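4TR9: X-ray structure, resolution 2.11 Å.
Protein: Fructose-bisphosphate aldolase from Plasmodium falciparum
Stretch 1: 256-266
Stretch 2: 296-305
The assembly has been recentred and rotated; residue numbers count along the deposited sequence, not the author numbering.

Stretch 1, residues 256-266: VGFLTVRTLRR
Stretch 2, residues 296-305: ALGPHPWALT

No direct hydrogen bond joins these two stretches; the one polar link between them is a water, which accepts from Arg-265 NH2 at 2.9 Å and lies 2.7 Å from His-300 ND1. Everything else is packing, and it buries 378 Å² counted over both sides.

Stretch 1 is helical, with phi/psi near -65/-42 for most residues and i to i-4 backbone hydrogen bonds such as Arg-265 N to Val-261 O, 2.9 Å. Two threonines in the m rotamer fold back on this backbone: Thr-260 OG1 donates to Val-256 O at 2.6 Å, and Thr-263 OG1 to Leu-259 O at a very short 2.4 Å. Stretch 2 is loop from Ala-296 to Trp-302 and strand from Ala-303. Leu-297 through Pro-301 run in the helix direction: Leu-297 CA lies 7.8 Å from Gly-257 CA, and Pro-301 CA 8.5 Å from Arg-265 CA. The chain then reverses, and Trp-302 to Thr-305 run back against it.

At the first end, Leu-297 (phi/psi -93/45, chi1 m, chi2 t) points toward the helix. Its CD1 lies 3.6 Å from Gly-257 O, 4.0 Å from Phe-258 CA and 3.7 Å from Val-261 CG2. Gly-257 has no side chain; an ideal CB would lie 4.1 Å from Leu-297 CD1, so this contact alone does not demand glycine. Gly-298 follows at phi/psi 71/165, a positive phi that favours glycine, and Pro-299 at -60/118 carries the chain onward without touching the helix.

One turn along from Gly-257, Val-261 (chi1 t) points toward the loop, and its CG2 also meets His-300 CE1 at 3.6 Å. His-300 (phi/psi -89/158, chi1 m, chi2 -66°) has its CA-to-CB bond sideways, yet the side-chain end comes nearer the helix, where ND1 meets the bridging water.

Arg-265 does likewise: its CB is sideways, but chi angles of m, t, p and 87° bring the guanidinium nearer the loop, with NH2 3.8 Å from CD of Pro-301 (-57/-29, C-gamma exo). Arg-265 CG meets Trp-302 CH2 at 3.6 Å.

Trp-302 (-124/162) has an off-well chi1 of -4° with chi2 -109°, and its six-membered ring also reaches Leu-264: CH2 is 3.7 Å from Leu-264 CB, and CZ2 is 3.7 Å from Leu-264 O. Leu-264 (m, t) extends CD1 to within 3.8 Å of CD2 of Leu-304 (-101/84; m, t). Gly-257, Val-261 and Leu-264 follow the four-and-three spacing that keeps residues on one side of a helix, and Arg-265, next in sequence, adds a long side chain beside them.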

# COMPACT_ATOMS: atom_id res chain seq x y z
N VAL A 256 -2.59 -23.03 22.63
CA VAL A 256 -3.57 -22.50 21.69
C VAL A 256 -4.14 -21.18 22.21
O VAL A 256 -4.23 -20.20 21.47
CB VAL A 256 -4.73 -23.49 21.46
CG1 VAL A 256 -5.87 -22.83 20.70
CG2 VAL A 256 -4.23 -24.72 20.71
N GLY A 257 -4.50 -21.16 23.49
CA GLY A 257 -5.07 -19.97 24.11
C GLY A 257 -4.11 -18.79 24.18
O GLY A 257 -4.52 -17.65 23.96
N PHE A 258 -2.85 -19.07 24.49
CA PHE A 258 -1.85 -18.01 24.62
C PHE A 258 -1.58 -17.31 23.29
O PHE A 258 -1.65 -16.09 23.19
CB PHE A 258 -0.54 -18.58 25.18
CG PHE A 258 0.63 -17.64 25.05
CD1 PHE A 258 0.75 -16.55 25.90
CD2 PHE A 258 1.60 -17.85 24.09
CE1 PHE A 258 1.83 -15.69 25.79
CE2 PHE A 258 2.68 -16.99 23.97
CZ PHE A 258 2.79 -15.91 24.82
N LEU A 259 -1.25 -18.10 22.27
CA LEU A 259 -0.87 -17.56 20.97
C LEU A 259 -2.07 -16.99 20.21
O LEU A 259 -1.90 -16.24 19.25
CB LEU A 259 -0.18 -18.63 20.14
CG LEU A 259 1.21 -19.02 20.66
CD1 LEU A 259 1.64 -20.38 20.13
CD2 LEU A 259 2.24 -17.96 20.28
N THR A 260 -3.28 -17.33 20.66
CA THR A 260 -4.48 -16.76 20.06
C THR A 260 -4.76 -15.38 20.64
O THR A 260 -5.04 -14.43 19.90
CB THR A 260 -5.71 -17.66 20.29
OG1 THR A 260 -5.50 -18.93 19.65
CG2 THR A 260 -6.96 -17.01 19.71
N VAL A 261 -4.67 -15.27 21.96
CA VAL A 261 -4.86 -13.99 22.65
C VAL A 261 -3.80 -12.98 22.23
O VAL A 261 -4.10 -11.82 21.97
CB VAL A 261 -4.85 -14.16 24.18
CG1 VAL A 261 -4.78 -12.81 24.88
CG2 VAL A 261 -6.07 -14.94 24.64
N ARG A 262 -2.55 -13.43 22.16
CA ARG A 262 -1.44 -12.57 21.76
C ARG A 262 -1.64 -12.05 20.34
O ARG A 262 -1.37 -10.88 20.06
CB ARG A 262 -0.11 -13.32 21.85
CG ARG A 262 1.10 -12.44 21.61
CD ARG A 262 2.38 -13.26 21.53
NE ARG A 262 2.51 -13.96 20.26
CZ ARG A 262 3.55 -14.70 19.92
NH1 ARG A 262 3.58 -15.31 18.74
NH2 ARG A 262 4.57 -14.84 20.75
N THR A 263 -2.12 -12.92 19.45
CA THR A 263 -2.34 -12.55 18.06
C THR A 263 -3.43 -11.49 17.93
O THR A 263 -3.31 -10.55 17.14
CB THR A 263 -2.72 -13.78 17.21
OG1 THR A 263 -1.72 -14.79 17.36
CG2 THR A 263 -2.84 -13.40 15.74
N LEU A 264 -4.50 -11.65 18.71
CA LEU A 264 -5.62 -10.72 18.66
C LEU A 264 -5.27 -9.37 19.28
O LEU A 264 -5.64 -8.32 18.74
CB LEU A 264 -6.83 -11.32 19.38
CG LEU A 264 -7.46 -12.56 18.73
CD1 LEU A 264 -8.65 -13.04 19.54
CD2 LEU A 264 -7.86 -12.26 17.29
N ARG A 265 -4.55 -9.40 20.40
CA ARG A 265 -4.16 -8.17 21.08
C ARG A 265 -3.22 -7.32 20.23
O ARG A 265 -3.18 -6.10 20.36
CB ARG A 265 -3.52 -8.49 22.43
CG ARG A 265 -4.49 -9.01 23.47
CD ARG A 265 -3.79 -9.25 24.81
NE ARG A 265 -3.20 -8.02 25.33
CZ ARG A 265 -3.85 -7.14 26.08
NH1 ARG A 265 -3.22 -6.06 26.52
NH2 ARG A 265 -5.12 -7.34 26.40
N ARG A 266 -2.45 -7.98 19.37
CA ARG A 266 -1.49 -7.28 18.52
C ARG A 266 -2.13 -6.69 17.27
O ARG A 266 -1.53 -5.85 16.60
CB ARG A 266 -0.37 -8.23 18.10
CG ARG A 266 0.64 -8.55 19.19
CD ARG A 266 1.69 -9.53 18.68
NE ARG A 266 2.71 -9.83 19.68
CZ ARG A 266 3.70 -10.69 19.49
NH1 ARG A 266 4.59 -10.90 20.45
NH2 ARG A 266 3.80 -11.36 18.35
N ALA A 296 -9.95 -18.23 29.69
CA ALA A 296 -9.39 -18.44 31.01
C ALA A 296 -8.28 -17.43 31.29
O ALA A 296 -7.79 -17.33 32.41
CB ALA A 296 -8.87 -19.86 31.16
N LEU A 297 -7.88 -16.69 30.25
CA LEU A 297 -6.81 -15.71 30.38
C LEU A 297 -7.34 -14.32 30.71
O LEU A 297 -6.92 -13.33 30.11
CB LEU A 297 -5.98 -15.67 29.10
CG LEU A 297 -5.26 -16.96 28.72
CD1 LEU A 297 -4.47 -16.79 27.42
CD2 LEU A 297 -4.34 -17.42 29.84
N GLY A 298 -8.27 -14.26 31.65
CA GLY A 298 -8.79 -13.00 32.16
C GLY A 298 -9.67 -12.23 31.20
O GLY A 298 -9.69 -12.51 30.00
N PRO A 299 -10.41 -11.23 31.72
CA PRO A 299 -11.33 -10.41 30.93
C PRO A 299 -10.62 -9.65 29.81
O PRO A 299 -9.75 -8.82 30.07
CB PRO A 299 -11.91 -9.44 31.96
CG PRO A 299 -10.91 -9.41 33.07
CD PRO A 299 -10.35 -10.79 33.13
N HIS A 300 -11.00 -9.94 28.57
CA HIS A 300 -10.37 -9.35 27.39
C HIS A 300 -11.04 -8.04 26.99
O HIS A 300 -12.20 -7.81 27.34
CB HIS A 300 -10.39 -10.34 26.23
CG HIS A 300 -9.72 -11.64 26.53
ND1 HIS A 300 -8.37 -11.75 26.77
CD2 HIS A 300 -10.23 -12.90 26.64
CE1 HIS A 300 -8.07 -13.02 27.01
NE2 HIS A 300 -9.18 -13.73 26.94
N PRO A 301 -10.32 -7.17 26.26
CA PRO A 301 -10.88 -5.92 25.74
C PRO A 301 -12.12 -6.14 24.87
O PRO A 301 -12.97 -5.26 24.79
CB PRO A 301 -9.73 -5.35 24.90
CG PRO A 301 -8.51 -5.89 25.54
CD PRO A 301 -8.87 -7.27 26.00
N TRP A 302 -12.19 -7.30 24.22
CA TRP A 302 -13.37 -7.66 23.44
C TRP A 302 -13.93 -9.00 23.92
O TRP A 302 -13.23 -9.76 24.59
CB TRP A 302 -13.04 -7.75 21.94
CG TRP A 302 -11.64 -7.34 21.58
CD1 TRP A 302 -11.26 -6.22 20.92
CD2 TRP A 302 -10.44 -8.07 21.86
NE1 TRP A 302 -9.89 -6.19 20.77
CE2 TRP A 302 -9.36 -7.32 21.34
CE3 TRP A 302 -10.16 -9.28 22.51
CZ2 TRP A 302 -8.04 -7.74 21.44
CZ3 TRP A 302 -8.85 -9.70 22.61
CH2 TRP A 302 -7.80 -8.93 22.07
N ALA A 303 -15.18 -9.27 23.57
CA ALA A 303 -15.78 -10.56 23.91
C ALA A 303 -15.27 -11.64 22.97
O ALA A 303 -15.47 -11.57 21.75
CB ALA A 303 -17.30 -10.46 23.84
N LEU A 304 -14.61 -12.65 23.53
CA LEU A 304 -14.09 -13.75 22.73
C LEU A 304 -15.00 -14.97 22.85
O LEU A 304 -14.75 -15.87 23.66
CB LEU A 304 -12.66 -14.10 23.16
CG LEU A 304 -11.65 -12.96 23.03
CD1 LEU A 304 -10.24 -13.45 23.29
CD2 LEU A 304 -11.75 -12.32 21.66
N THR A 305 -16.05 -14.99 22.04
CA THR A 305 -17.02 -16.08 22.06
C THR A 305 -16.90 -16.95 20.81
O THR A 305 -15.82 -17.07 20.23
CB THR A 305 -18.46 -15.54 22.19
OG1 THR A 305 -19.39 -16.61 22.02
CG2 THR A 305 -18.72 -14.45 21.16
O HOH W 1 -6.48 -9.87 26.97